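Local coordinates for hypothetical protein PA3352 (PDB 2FUP), which is a putative flagella synthesis protein of the FlgN family and probably serves, as FlgN relatives do, as an export chaperone for flagellar hook-associated proteins, at residues Leu9-Glu14 with Gly59-Glu64; Phe30-Leu33 with Pro39-Gln42. All coordinates share one frame; numbering follows the deposited sequence. Where two conformers were deposited one is given.

Interaction 1: residues Leu9-Glu14 with Gly59-Glu64; sequences LDLFAE and GRARAE
Arg62, in the conformer described here, one of two modelled, reaches from helix 39-68 across to Leu11 and Phe12 on helix 7-34, and its aliphatic stem does most of the touching. Its CD sits almost over the centre of the Phe12 ring, 3.5 Å from the centroid, a CH-pi contact made over one face. NE follows the same side toward the rim of the ring, 3.5 Å from Phe12 CE1, and the guanidinium plane is tilted 22° from the ring plane. The bend at chi3 (-60°) turns the charged end along the ring while CG stays beside Leu11, 3.8 Å from Leu11 CB. The setting is an antiparallel helical hairpin: the local axes run at 154° and come within 9.9 Å. One residue earlier on helix 39-68, Ala61 CB meets Leu11 CD1 at 3.7 Å, so the leucine packs against both the methyl and the arginine stem. The polar end of Arg62 finds its partner just past segment 9-14, where Arg62 NH1 forms a salt bridge with Asp15 OD1; Leu11 O lies near the guanidinium plane but 3.7 Å from Arg62 NH1. Arg94 and Leu98 of helix 88-114 touch Phe12 and Arg62, respectively.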
ATOM      1  N   LEU A   9      -9.997   1.504 -10.020  1.00 17.68           N
ATOM      2  CA  LEU A   9     -10.351   0.370  -9.213  1.00 17.84           C
ATOM      3  C   LEU A   9      -9.325  -0.741  -9.342  1.00 18.01           C
ATOM      4  O   LEU A   9      -9.000  -1.400  -8.355  1.00 19.71           O
ATOM      5  CB  LEU A   9     -11.762  -0.105  -9.558  1.00 19.51           C
ATOM      6  CG  LEU A   9     -12.329  -1.229  -8.669  1.00 19.80           C
ATOM      7  CD1 LEU A   9     -12.436  -0.842  -7.210  1.00 18.95           C
ATOM      8  CD2 LEU A   9     -13.758  -1.561  -9.206  1.00 19.48           C
ATOM      9  N   ASP A  10      -8.754  -0.924 -10.521  1.00 17.75           N
ATOM     10  CA  ASP A  10      -7.716  -1.957 -10.730  1.00 17.93           C
ATOM     11  C   ASP A  10      -6.508  -1.613  -9.904  1.00 20.38           C
ATOM     12  O   ASP A  10      -5.894  -2.491  -9.297  1.00 18.97           O
ATOM     13  CB  ASP A  10      -7.354  -2.052 -12.198  1.00 19.95           C
ATOM     14  CG  ASP A  10      -6.445  -3.185 -12.486  1.00 26.85           C
ATOM     15  OD1 ASP A  10      -6.834  -4.336 -12.301  1.00 22.67           O
ATOM     16  OD2 ASP A  10      -5.345  -2.924 -13.022  1.00 30.30           O
ATOM     17  N   LEU A  11      -6.146  -0.331  -9.857  1.00 18.31           N
ATOM     18  CA  LEU A  11      -4.977   0.057  -9.041  1.00 16.90           C
ATOM     19  C   LEU A  11      -5.195  -0.210  -7.575  1.00 18.03           C
ATOM     20  O   LEU A  11      -4.304  -0.656  -6.861  1.00 19.35           O
ATOM     21  CB  LEU A  11      -4.671   1.535  -9.272  1.00 17.83           C
ATOM     22  CG  LEU A  11      -4.126   1.880 -10.650  1.00 19.67           C
ATOM     23  CD1 LEU A  11      -4.210   3.355 -10.935  1.00 19.20           C
ATOM     24  CD2 LEU A  11      -2.732   1.427 -10.833  1.00 19.36           C
ATOM     25  N   PHE A  12      -6.383   0.074  -7.085  1.00 17.42           N
ATOM     26  CA  PHE A  12      -6.676  -0.248  -5.707  1.00 17.67           C
ATOM     27  C   PHE A  12      -6.618  -1.748  -5.487  1.00 20.46           C
ATOM     28  O   PHE A  12      -6.082  -2.179  -4.465  1.00 19.37           O
ATOM     29  CB  PHE A  12      -8.062   0.254  -5.289  1.00 19.61           C
ATOM     30  CG  PHE A  12      -8.089   1.692  -4.889  1.00 19.59           C
ATOM     31  CD1 PHE A  12      -7.366   2.176  -3.817  1.00 18.49           C
ATOM     32  CD2 PHE A  12      -8.872   2.610  -5.571  1.00 20.88           C
ATOM     33  CE1 PHE A  12      -7.390   3.498  -3.460  1.00 19.91           C
ATOM     34  CE2 PHE A  12      -8.887   3.986  -5.200  1.00 24.92           C
ATOM     35  CZ  PHE A  12      -8.141   4.425  -4.121  1.00 22.87           C
ATOM     36  N   ALA A  13      -7.214  -2.534  -6.377  1.00 19.39           N
ATOM     37  CA  ALA A  13      -7.210  -4.007  -6.216  1.00 20.57           C
ATOM     38  C   ALA A  13      -5.775  -4.521  -6.193  1.00 19.72           C
ATOM     39  O   ALA A  13      -5.412  -5.339  -5.362  1.00 20.37           O
ATOM     40  CB  ALA A  13      -8.004  -4.685  -7.359  1.00 24.62           C
ATOM     41  N   GLU A  14      -4.960  -4.069  -7.117  1.00 18.62           N
ATOM     42  CA  GLU A  14      -3.568  -4.492  -7.143  1.00 19.42           C
ATOM     43  C   GLU A  14      -2.841  -4.116  -5.861  1.00 20.16           C
ATOM     44  O   GLU A  14      -2.124  -4.924  -5.272  1.00 19.12           O
ATOM     45  CB  GLU A  14      -2.829  -3.828  -8.305  1.00 22.86           C
ATOM     46  CG  GLU A  14      -3.243  -4.317  -9.667  1.00 25.04           C
ATOM     47  CD  GLU A  14      -2.495  -3.670 -10.844  1.00 34.34           C
ATOM     48  OE1 GLU A  14      -1.500  -2.913 -10.586  1.00 38.81           O
ATOM     49  OE2 GLU A  14      -2.910  -3.955 -12.021  1.00 42.13           O
ATOM     50  N   GLY A  59       0.704   4.218  -6.142  1.00 17.80           N
ATOM     51  CA  GLY A  59       0.251   5.413  -5.500  1.00 20.81           C
ATOM     52  C   GLY A  59       0.305   6.637  -6.365  1.00 17.20           C
ATOM     53  O   GLY A  59      -0.565   7.508  -6.294  1.00 18.70           O
ATOM     54  N   ARG A  60       1.409   6.726  -7.095  1.00 17.10           N
ATOM     55  CA  ARG A  60       1.587   7.857  -8.024  1.00 16.51           C
ATOM     56  C   ARG A  60       0.545   7.816  -9.117  1.00 16.54           C
ATOM     57  O   ARG A  60       0.118   8.884  -9.598  1.00 16.75           O
ATOM     58  CB  ARG A  60       2.975   7.985  -8.602  1.00 16.68           C
ATOM     59  CG  ARG A  60       3.996   8.462  -7.540  1.00 17.21           C
ATOM     60  CD  ARG A  60       5.299   8.753  -8.191  1.00 24.98           C
ATOM     61  NE  ARG A  60       6.138   9.639  -7.401  1.00 31.67           N
ATOM     62  CZ  ARG A  60       7.470   9.693  -7.507  1.00 40.80           C
ATOM     63  NH1 ARG A  60       8.117   8.809  -8.261  1.00 37.05           N
ATOM     64  NH2 ARG A  60       8.172  10.567  -6.783  1.00 39.50           N
ATOM     65  N   ALA A  61       0.158   6.621  -9.545  1.00 17.22           N
ATOM     66  CA  ALA A  61      -0.873   6.464 -10.598  1.00 15.64           C
ATOM     67  C   ALA A  61      -2.208   6.935 -10.065  1.00 16.82           C
ATOM     68  O   ALA A  61      -2.927   7.693 -10.725  1.00 18.43           O
ATOM     69  CB  ALA A  61      -0.919   5.055 -11.051  1.00 16.30           C
ATOM     70  N   ARG A  62      -2.579   6.453  -8.859  1.00 17.34           N
ATOM     71  CA  ARG A  62      -3.864   6.875  -8.288  1.00 19.28           C
ATOM     72  C   ARG A  62      -3.909   8.393  -8.085  1.00 16.90           C
ATOM     73  O   ARG A  62      -4.928   9.075  -8.351  1.00 18.51           O
ATOM     74  CB  ARG A  62      -4.151   6.188  -6.943  1.00 17.93           C
ATOM     75  CG  ARG A  62      -4.363   4.707  -7.200  0.50 18.34           C
ATOM     76  CD  ARG A  62      -5.130   4.106  -6.040  0.50 17.33           C
ATOM     77  NE  ARG A  62      -4.297   4.342  -4.878  0.50 20.08           N
ATOM     78  CZ  ARG A  62      -3.258   3.581  -4.579  0.50 14.38           C
ATOM     79  NH1 ARG A  62      -3.044   2.473  -5.247  0.50 24.60           N
ATOM     80  NH2 ARG A  62      -2.467   3.895  -3.597  0.50 19.16           N
ATOM     81  N   ALA A  63      -2.792   8.955  -7.595  1.00 18.20           N
ATOM     82  CA  ALA A  63      -2.730  10.408  -7.355  1.00 17.62           C
ATOM     83  C   ALA A  63      -2.924  11.164  -8.682  1.00 17.34           C
ATOM     84  O   ALA A  63      -3.621  12.203  -8.725  1.00 19.31           O
ATOM     85  CB  ALA A  63      -1.354  10.823  -6.724  1.00 17.81           C
ATOM     86  N   GLU A  64      -2.290  10.659  -9.774  1.00 16.69           N
ATOM     87  CA  GLU A  64      -2.401  11.321 -11.063  1.00 16.34           C
ATOM     88  C   GLU A  64      -3.827  11.281 -11.615  1.00 16.34           C
ATOM     89  O   GLU A  64      -4.324  12.266 -12.166  1.00 17.76           O
ATOM     90  CB  GLU A  64      -1.397  10.744 -12.063  1.00 15.91           C
ATOM     91  CG  GLU A  64      -1.347  11.424 -13.453  1.00 18.36           C
ATOM     92  CD  GLU A  64      -0.993  12.909 -13.461  1.00 21.22           C
ATOM     93  OE1 GLU A  64      -0.299  13.326 -12.507  1.00 18.33           O
ATOM     94  OE2 GLU A  64      -1.372  13.646 -14.454  1.00 18.46           O
TER

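Interaction 2: residues Phe30-Leu33 with Pro39-Gln42; sequences FQAL and PVLQ
At the turn of an antiparallel helical hairpin, where helix 7-34 gives way to helix 39-68, Ala32 and Leu33 pack against Val40 and Leu41 through methyl groups alone. Ala32 points its CB at the second helix and is met there by two branched residues: Val40 CG1 lies 3.5 Å from Ala32 CB, and Leu41 CD2 lies 3.7 Å from that same methyl. Val40 presents CG1 with this branch set between its backbone N and carbonyl carbon (chi1 72°). The small alanine faces the larger side chains where the two backbones are close, with Ala32 CA and Leu41 CA 7.1 Å apart. Only a short connection separates these helices, so the contact joins residues near in sequence and lies at the end of the all-helical bundle. Leu33 starts out beside the interface, yet its CD2 swings in to Leu41 CD1 at 4.0 Å, the two leucine side chains crossing at about a right angle. With both methyls of Leu41 engaged, CD1 by Leu33 and CD2 chiefly by Ala32, the leucine bridges two consecutive residues of the first helix. Asn112 of helix 88-114 touches Leu33, and Asn119 from a loop touches Leu41.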
ATOM      1  N   PHE A  30       9.424 -10.542  11.374  1.00 14.86           N
ATOM      2  CA  PHE A  30       9.265 -10.551  12.835  1.00 15.56           C
ATOM      3  C   PHE A  30       9.577 -11.934  13.385  1.00 15.27           C
ATOM      4  O   PHE A  30      10.352 -12.099  14.362  1.00 16.18           O
ATOM      5  CB  PHE A  30       7.842 -10.107  13.191  1.00 16.30           C
ATOM      6  CG  PHE A  30       7.542 -10.163  14.607  1.00 20.90           C
ATOM      7  CD1 PHE A  30       8.223  -9.374  15.485  1.00 26.30           C
ATOM      8  CD2 PHE A  30       6.524 -10.994  15.050  1.00 22.85           C
ATOM      9  CE1 PHE A  30       7.922  -9.425  16.856  1.00 26.03           C
ATOM     10  CE2 PHE A  30       6.227 -11.080  16.410  1.00 35.60           C
ATOM     11  CZ  PHE A  30       6.918 -10.307  17.300  1.00 22.20           C
ATOM     12  N   GLN A  31       9.015 -12.961  12.744  1.00 14.36           N
ATOM     13  CA  GLN A  31       9.276 -14.326  13.228  1.00 15.11           C
ATOM     14  C   GLN A  31      10.751 -14.696  13.139  1.00 15.90           C
ATOM     15  O   GLN A  31      11.367 -15.324  14.001  1.00 18.07           O
ATOM     16  CB  GLN A  31       8.453 -15.331  12.442  1.00 16.42           C
ATOM     17  CG  GLN A  31       6.982 -15.162  12.694  1.00 16.59           C
ATOM     18  CD  GLN A  31       6.134 -16.094  11.858  1.00 18.12           C
ATOM     19  OE1 GLN A  31       6.407 -17.306  11.735  1.00 19.52           O
ATOM     20  NE2 GLN A  31       5.114 -15.537  11.248  1.00 23.70           N
ATOM     21  N   ALA A  32      11.337 -14.344  11.997  1.00 14.73           N
ATOM     22  CA  ALA A  32      12.753 -14.569  11.820  1.00 15.32           C
ATOM     23  C   ALA A  32      13.586 -13.867  12.870  1.00 17.26           C
ATOM     24  O   ALA A  32      14.554 -14.439  13.351  1.00 16.61           O
ATOM     25  CB  ALA A  32      13.195 -14.072  10.450  1.00 14.34           C
ATOM     26  N   LEU A  33      13.279 -12.598  13.134  1.00 16.46           N
ATOM     27  CA  LEU A  33      14.002 -11.854  14.178  1.00 19.92           C
ATOM     28  C   LEU A  33      13.881 -12.514  15.540  1.00 19.50           C
ATOM     29  O   LEU A  33      14.884 -12.633  16.278  1.00 20.57           O
ATOM     30  CB  LEU A  33      13.466 -10.451  14.288  1.00 18.48           C
ATOM     31  CG  LEU A  33      13.810  -9.532  13.154  1.00 18.91           C
ATOM     32  CD1 LEU A  33      12.981  -8.272  13.242  1.00 23.96           C
ATOM     33  CD2 LEU A  33      15.264  -9.205  12.994  1.00 21.24           C
ATOM     34  N   PRO A  39      20.118 -15.549   8.030  1.00 19.82           N
ATOM     35  CA  PRO A  39      20.192 -15.593   6.543  1.00 20.83           C
ATOM     36  C   PRO A  39      18.935 -15.225   5.794  1.00 18.59           C
ATOM     37  O   PRO A  39      19.000 -14.636   4.710  1.00 21.09           O
ATOM     38  CB  PRO A  39      20.590 -17.035   6.244  1.00 20.94           C
ATOM     39  CG  PRO A  39      21.299 -17.484   7.466  1.00 18.79           C
ATOM     40  CD  PRO A  39      20.544 -16.836   8.621  1.00 21.72           C
ATOM     41  N   VAL A  40      17.768 -15.493   6.387  1.00 17.57           N
ATOM     42  CA  VAL A  40      16.518 -15.227   5.720  1.00 16.04           C
ATOM     43  C   VAL A  40      16.193 -13.764   5.642  1.00 15.44           C
ATOM     44  O   VAL A  40      15.416 -13.340   4.825  1.00 16.86           O
ATOM     45  CB  VAL A  40      15.358 -16.006   6.385  1.00 13.88           C
ATOM     46  CG1 VAL A  40      14.970 -15.459   7.748  1.00 16.10           C
ATOM     47  CG2 VAL A  40      14.214 -16.142   5.453  1.00 17.54           C
ATOM     48  N   LEU A  41      16.805 -12.999   6.547  1.00 17.40           N
ATOM     49  CA  LEU A  41      16.439 -11.568   6.577  1.00 16.79           C
ATOM     50  C   LEU A  41      16.776 -10.870   5.262  1.00 16.74           C
ATOM     51  O   LEU A  41      15.959 -10.058   4.777  1.00 17.41           O
ATOM     52  CB  LEU A  41      17.112 -10.874   7.718  1.00 21.67           C
ATOM     53  CG  LEU A  41      16.691 -11.390   9.086  1.00 16.53           C
ATOM     54  CD1 LEU A  41      17.631 -10.692  10.081  1.00 26.64           C
ATOM     55  CD2 LEU A  41      15.262 -11.217   9.466  1.00 22.87           C
ATOM     56  N   GLN A  42      17.937 -11.188   4.678  1.00 17.02           N
ATOM     57  CA  GLN A  42      18.272 -10.618   3.362  1.00 19.53           C
ATOM     58  C   GLN A  42      17.283 -10.998   2.277  1.00 18.74           C
ATOM     59  O   GLN A  42      16.937 -10.195   1.408  1.00 18.50           O
ATOM     60  CB  GLN A  42      19.682 -11.028   2.925  1.00 21.07           C
ATOM     61  CG  GLN A  42      20.100 -10.525   1.530  1.00 26.09           C
ATOM     62  CD  GLN A  42      21.545 -10.895   1.222  1.00 30.94           C
ATOM     63  OE1 GLN A  42      22.123 -11.813   1.827  1.00 44.36           O
ATOM     64  NE2 GLN A  42      22.140 -10.180   0.269  1.00 47.38           N
TER

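Overall arrangement
Interactions 1 and 2 fasten the same pair of helices, 7-34 and 39-68, at widely separated levels: their centres are 30 Å apart and their nearest atoms about 21 Å. Interaction 2 lies beside the turn, with five residues between its segments, whereas interaction 1 joins segments whose closest ends are 45 residues apart, the separation in sequence growing as antiparallel helices run away from their connection. Their centres lie on opposite sides of the chain's centre, about 10 Å (interaction 1) and 22 Å (interaction 2) from it. Helix 88-114 touches both. A bound (4S)-2-methyl-2,4-pentanediol, probably from the crystallisation liquor, approaches the Phe12 side chain of interaction 1 to about 3 Å.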